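Local coordinates for protein glycosyl hydrolase BlGH5_18 (Bifidobacterium longum subsp. infantis, PDB 7LQX) that probably hydrolyses glycosidic bonds in N-glycan breakdown, as a subfamily 18 member of glycoside hydrolase family 5 from a gut bacterium, at residues Q241-M246 with S388-W393; F39-D44 with W69-P74. All coordinates share one frame; numbering follows the deposited sequence.

Contact 1. Residues Q241-M246 with S388-W393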
# COMPACT_ATOMS: atom_id res chain seq x y z
N GLN A 241 6.01 12.28 -30.18
CA GLN A 241 4.99 13.28 -30.45
C GLN A 241 5.55 14.47 -31.21
O GLN A 241 4.92 14.97 -32.15
CB GLN A 241 4.35 13.74 -29.14
CG GLN A 241 3.67 12.65 -28.34
CD GLN A 241 4.54 12.07 -27.25
OE1 GLN A 241 5.73 11.84 -27.44
NE2 GLN A 241 3.94 11.84 -26.09
N GLY A 242 6.72 14.96 -30.80
CA GLY A 242 7.26 16.18 -31.37
C GLY A 242 7.93 15.99 -32.71
O GLY A 242 7.87 16.88 -33.56
N TYR A 243 8.59 14.84 -32.91
CA TYR A 243 9.32 14.59 -34.15
C TYR A 243 8.63 13.59 -35.06
O TYR A 243 8.92 13.59 -36.26
CB TYR A 243 10.74 14.09 -33.85
CG TYR A 243 11.49 15.09 -33.02
CD1 TYR A 243 12.04 16.22 -33.59
CD2 TYR A 243 11.61 14.92 -31.65
CE1 TYR A 243 12.70 17.15 -32.83
CE2 TYR A 243 12.28 15.84 -30.89
CZ TYR A 243 12.81 16.96 -31.48
OH TYR A 243 13.46 17.87 -30.70
N GLY A 244 7.72 12.79 -34.54
CA GLY A 244 6.99 11.82 -35.33
C GLY A 244 7.36 10.41 -34.91
O GLY A 244 8.53 10.10 -34.63
N ALA A 245 6.37 9.53 -34.89
CA ALA A 245 6.63 8.15 -34.52
C ALA A 245 7.58 7.47 -35.50
O ALA A 245 8.27 6.52 -35.12
CB ALA A 245 5.31 7.38 -34.44
N MSE A 246 7.62 7.94 -36.74
CA MSE A 246 8.42 7.34 -37.81
C MSE A 246 9.63 8.20 -38.12
O MSE A 246 10.17 8.17 -39.22
CB MSE A 246 7.54 7.18 -39.05
CG MSE A 246 8.15 6.42 -40.21
SE MSE A 246 8.95 4.70 -39.74
CE MSE A 246 7.59 4.02 -38.51
N SER A 388 17.58 22.56 -27.21
CA SER A 388 18.63 22.95 -28.14
C SER A 388 19.77 21.93 -28.18
O SER A 388 20.33 21.68 -29.26
CB SER A 388 19.14 24.34 -27.76
OG SER A 388 19.39 24.43 -26.37
N ILE A 389 20.17 21.38 -27.04
CA ILE A 389 21.22 20.35 -27.05
C ILE A 389 20.72 19.11 -27.78
O ILE A 389 21.42 18.54 -28.63
CB ILE A 389 21.64 20.01 -25.61
CG1 ILE A 389 22.34 21.19 -24.93
CG2 ILE A 389 22.56 18.78 -25.61
CD1 ILE A 389 23.73 21.52 -25.48
N PHE A 390 19.51 18.67 -27.44
CA PHE A 390 18.88 17.52 -28.08
C PHE A 390 18.89 17.68 -29.59
O PHE A 390 19.34 16.79 -30.31
CB PHE A 390 17.44 17.45 -27.54
CG PHE A 390 16.67 16.20 -27.91
CD1 PHE A 390 16.05 16.09 -29.14
CD2 PHE A 390 16.50 15.18 -26.99
CE1 PHE A 390 15.31 14.96 -29.47
CE2 PHE A 390 15.76 14.05 -27.31
CZ PHE A 390 15.17 13.94 -28.56
N GLU A 391 18.44 18.83 -30.08
CA GLU A 391 18.31 19.01 -31.53
C GLU A 391 19.66 19.15 -32.23
O GLU A 391 19.82 18.66 -33.35
CB GLU A 391 17.36 20.17 -31.83
CG GLU A 391 15.96 19.82 -31.35
CD GLU A 391 14.86 20.75 -31.84
OE1 GLU A 391 15.15 21.87 -32.30
OE2 GLU A 391 13.69 20.33 -31.75
N ARG A 392 20.65 19.79 -31.59
CA ARG A 392 21.97 19.83 -32.20
C ARG A 392 22.55 18.43 -32.34
O ARG A 392 23.12 18.07 -33.38
CB ARG A 392 22.90 20.73 -31.39
CG ARG A 392 22.56 22.20 -31.49
CD ARG A 392 23.53 23.02 -30.65
NE ARG A 392 23.24 24.45 -30.70
CZ ARG A 392 23.63 25.26 -31.68
NH1 ARG A 392 24.34 24.78 -32.69
NH2 ARG A 392 23.34 26.56 -31.63
N TRP A 393 22.45 17.62 -31.28
CA TRP A 393 22.92 16.25 -31.36
C TRP A 393 22.19 15.50 -32.47
O TRP A 393 22.81 14.80 -33.28
CB TRP A 393 22.78 15.54 -30.01
CG TRP A 393 23.40 14.18 -30.02
CD1 TRP A 393 24.68 13.85 -29.63
CD2 TRP A 393 22.80 12.96 -30.47
NE1 TRP A 393 24.89 12.51 -29.80
CE2 TRP A 393 23.76 11.94 -30.32
CE3 TRP A 393 21.54 12.64 -31.00
CZ2 TRP A 393 23.50 10.61 -30.68
CZ3 TRP A 393 21.28 11.33 -31.35
CH2 TRP A 393 22.26 10.33 -31.18
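The phenol of Tyr-243 donates a hydrogen bond to Glu-391, OH to OE2 at 2.7 Å, and this bond ties the (β/α)8 barrel to the smaller domain that follows it. Tyr-243 closes the short helix 239-243, which comes just after barrel strand 229-233, while Glu-391 lies in helix 388-399, packed against the three-stranded parallel sheet beyond the barrel. OE2 receives the phenol on its anti lone pair, the one turned away from the other carboxylate oxygen, and the carboxylate plane stands 67° from the ring. Beyond CG the glutamate chain is extended, which carries its carboxylate out from the helix to the ring edge. On the way its CG passes close to the same hydroxyl, 3.2 Å from Tyr-243 OH. Lys-435 makes only a long, weak ion pair with OE2, so the phenol is the closer partner.

Phe-390 supplies the apolar half. A chi1 of -171° swings the Phe-390 ring away from its own backbone N and out to Tyr-243, and the two side chains run past each other in opposite directions. Their planes are within 13° of parallel but slid well apart, with centroids 5.6 Å from each other, so the rings hardly overlap; the touch is Tyr-243 CE2 against Phe-390 CE1 at 3.5 Å. Further rings lie close by, Tyr-436 edge-to-face with Tyr-243 and Tyr-256 edge-to-face with Phe-390. The phenol oxygen thus has an apolar neighbour as well as a carboxylate: Phe-390 CD1 lies 3.5 Å from Tyr-243 OH.

Contact 2. Residues F39-D44 with W69-P74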
# COMPACT_ATOMS: atom_id res chain seq x y z
N PHE A 39 2.07 -11.54 -8.91
CA PHE A 39 2.58 -12.90 -8.78
C PHE A 39 3.01 -13.20 -7.35
O PHE A 39 2.79 -14.30 -6.84
CB PHE A 39 3.78 -13.04 -9.73
CG PHE A 39 4.57 -14.32 -9.54
CD1 PHE A 39 5.57 -14.40 -8.58
CD2 PHE A 39 4.30 -15.44 -10.30
CE1 PHE A 39 6.28 -15.57 -8.39
CE2 PHE A 39 5.01 -16.61 -10.12
CZ PHE A 39 6.01 -16.67 -9.16
N TRP A 40 3.68 -12.25 -6.71
CA TRP A 40 4.31 -12.52 -5.43
C TRP A 40 3.31 -12.87 -4.34
O TRP A 40 3.70 -13.47 -3.33
CB TRP A 40 5.09 -11.29 -5.00
CG TRP A 40 6.16 -10.86 -5.94
CD1 TRP A 40 6.17 -9.75 -6.73
CD2 TRP A 40 7.40 -11.54 -6.20
NE1 TRP A 40 7.33 -9.68 -7.45
CE2 TRP A 40 8.10 -10.77 -7.15
CE3 TRP A 40 7.99 -12.71 -5.71
CZ2 TRP A 40 9.37 -11.14 -7.62
CZ3 TRP A 40 9.24 -13.07 -6.19
CH2 TRP A 40 9.91 -12.29 -7.14
N LEU A 41 2.04 -12.49 -4.50
CA LEU A 41 1.01 -12.82 -3.53
C LEU A 41 0.53 -14.26 -3.65
O LEU A 41 -0.11 -14.76 -2.72
CB LEU A 41 -0.16 -11.85 -3.68
CG LEU A 41 0.14 -10.40 -3.30
CD1 LEU A 41 -0.99 -9.48 -3.75
CD2 LEU A 41 0.37 -10.25 -1.81
N ASP A 42 0.83 -14.93 -4.76
CA ASP A 42 0.44 -16.32 -4.96
C ASP A 42 1.37 -16.94 -6.00
O ASP A 42 0.97 -17.14 -7.15
CB ASP A 42 -1.01 -16.39 -5.43
CG ASP A 42 -1.50 -17.81 -5.64
OD1 ASP A 42 -0.94 -18.75 -5.04
OD2 ASP A 42 -2.46 -17.99 -6.41
N PRO A 43 2.61 -17.23 -5.64
CA PRO A 43 3.58 -17.70 -6.64
C PRO A 43 3.16 -19.01 -7.30
O PRO A 43 2.77 -19.97 -6.62
CB PRO A 43 4.88 -17.85 -5.85
CG PRO A 43 4.72 -16.90 -4.69
CD PRO A 43 3.26 -16.98 -4.33
N ASP A 44 3.25 -19.05 -8.62
CA ASP A 44 3.05 -20.25 -9.43
C ASP A 44 4.42 -20.56 -10.03
O ASP A 44 4.81 -19.96 -11.04
CB ASP A 44 1.99 -19.98 -10.49
CG ASP A 44 1.78 -21.14 -11.46
OD1 ASP A 44 2.65 -22.02 -11.59
OD2 ASP A 44 0.73 -21.14 -12.13
N TRP A 69 7.76 -3.97 -2.55
CA TRP A 69 8.27 -3.56 -1.24
C TRP A 69 7.30 -3.83 -0.10
O TRP A 69 7.74 -4.35 0.94
CB TRP A 69 8.65 -2.08 -1.32
CG TRP A 69 9.44 -1.53 -0.18
CD1 TRP A 69 9.95 -2.21 0.89
CD2 TRP A 69 9.78 -0.16 0.01
NE1 TRP A 69 10.61 -1.34 1.73
CE2 TRP A 69 10.52 -0.07 1.21
CE3 TRP A 69 9.56 1.00 -0.74
CZ2 TRP A 69 11.03 1.14 1.68
CZ3 TRP A 69 10.07 2.20 -0.27
CH2 TRP A 69 10.79 2.25 0.93
N PRO A 70 6.01 -3.51 -0.20
CA PRO A 70 5.09 -3.82 0.91
C PRO A 70 4.99 -5.29 1.25
O PRO A 70 4.50 -5.61 2.33
CB PRO A 70 3.74 -3.24 0.46
CG PRO A 70 3.92 -2.85 -0.99
CD PRO A 70 5.38 -2.66 -1.23
N TYR A 71 5.41 -6.19 0.35
CA TYR A 71 5.40 -7.62 0.68
C TYR A 71 6.72 -8.04 1.32
O TYR A 71 6.73 -8.93 2.18
CB TYR A 71 5.12 -8.50 -0.55
CG TYR A 71 3.99 -8.01 -1.44
CD1 TYR A 71 2.93 -7.28 -0.93
CD2 TYR A 71 4.01 -8.28 -2.79
CE1 TYR A 71 1.92 -6.81 -1.76
CE2 TYR A 71 3.01 -7.82 -3.62
CZ TYR A 71 1.97 -7.10 -3.11
OH TYR A 71 1.00 -6.64 -3.96
N LEU A 72 7.83 -7.40 0.92
CA LEU A 72 9.13 -7.69 1.50
C LEU A 72 9.26 -7.14 2.91
O LEU A 72 9.92 -7.76 3.76
CB LEU A 72 10.25 -7.07 0.66
CG LEU A 72 10.64 -7.70 -0.67
CD1 LEU A 72 11.64 -6.79 -1.38
CD2 LEU A 72 11.24 -9.08 -0.46
N GLN A 73 8.70 -5.96 3.17
CA GLN A 73 8.95 -5.22 4.41
C GLN A 73 7.65 -4.56 4.84
O GLN A 73 7.50 -3.33 4.79
CB GLN A 73 10.06 -4.20 4.20
CG GLN A 73 10.66 -3.63 5.45
CD GLN A 73 11.92 -2.85 5.16
OE1 GLN A 73 11.99 -2.12 4.17
NE2 GLN A 73 12.93 -3.03 6.00
N PRO A 74 6.67 -5.36 5.28
CA PRO A 74 5.34 -4.81 5.58
C PRO A 74 5.29 -3.93 6.81
O PRO A 74 4.36 -3.13 6.94
CB PRO A 74 4.48 -6.07 5.75
CG PRO A 74 5.46 -7.13 6.17
CD PRO A 74 6.72 -6.82 5.42
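Leu-41 sets one methyl squarely over the ring of Tyr-71: CD2 is 3.8 Å from the ring centroid and only 12° off the ring normal, a clear CH-pi contact. The two side chains cross at about a right angle, and the other methyl lies at the phenol end, CD1 being 3.5 Å from Tyr-71 OH. CG of the leucine completes the cover, 3.8 Å from Tyr-71 CZ, so that the whole branched end lies against the ring.

The Trp-40 side of the contact is looser. Here CB alone meets the ring, 3.9 Å from Tyr-71 CD2, because the indole, with CG beside the backbone N (chi1 -59°), leads away and gives its NE1 to the carbonyl of Phe-66. Toward solvent, the exposed Asp-42 packs on Lys-82 of the second subunit. That subunit also brings its own Leu-41 to Tyr-71 and its Asn-80 to Leu-41, so the pair lies at the dimer interface. Cutting Tyr-71 back to an alanine is likely to deprive the Leu-41 methyl of its aromatic partner and open a gap facing the leucines of both subunits.

Behind the tyrosine, the short helix 69-72 is braced by Trp-69 NE1, which bonds Gln-73 OE1 at 2.9 Å, almost straight (178°) and in the plane of the indole. Since one segment follows strand 25-29 and the other strand 62-65, their meeting is that of two neighbouring β-to-α connections in a (β/α)8 barrel.

Overall arrangement
Contact 2 comes first along the chain, and both its segments are complete before contact 1 begins. The two are on opposite sides of the chain's centre, with their centres 40 Å apart and their nearest atoms about 28 Å apart, so they do not touch. What they share is the eight-stranded parallel barrel: contact 2 pairs the connections after strands 25-29 and 62-65, neighbours in the barrel, whereas contact 1 starts after strand 229-233 and reaches helix 388-399 of the added domain with sheet 365-369, 403-407 and 424-426. One contact thus sits where the two subunits meet, the other where two domains of a single chain join.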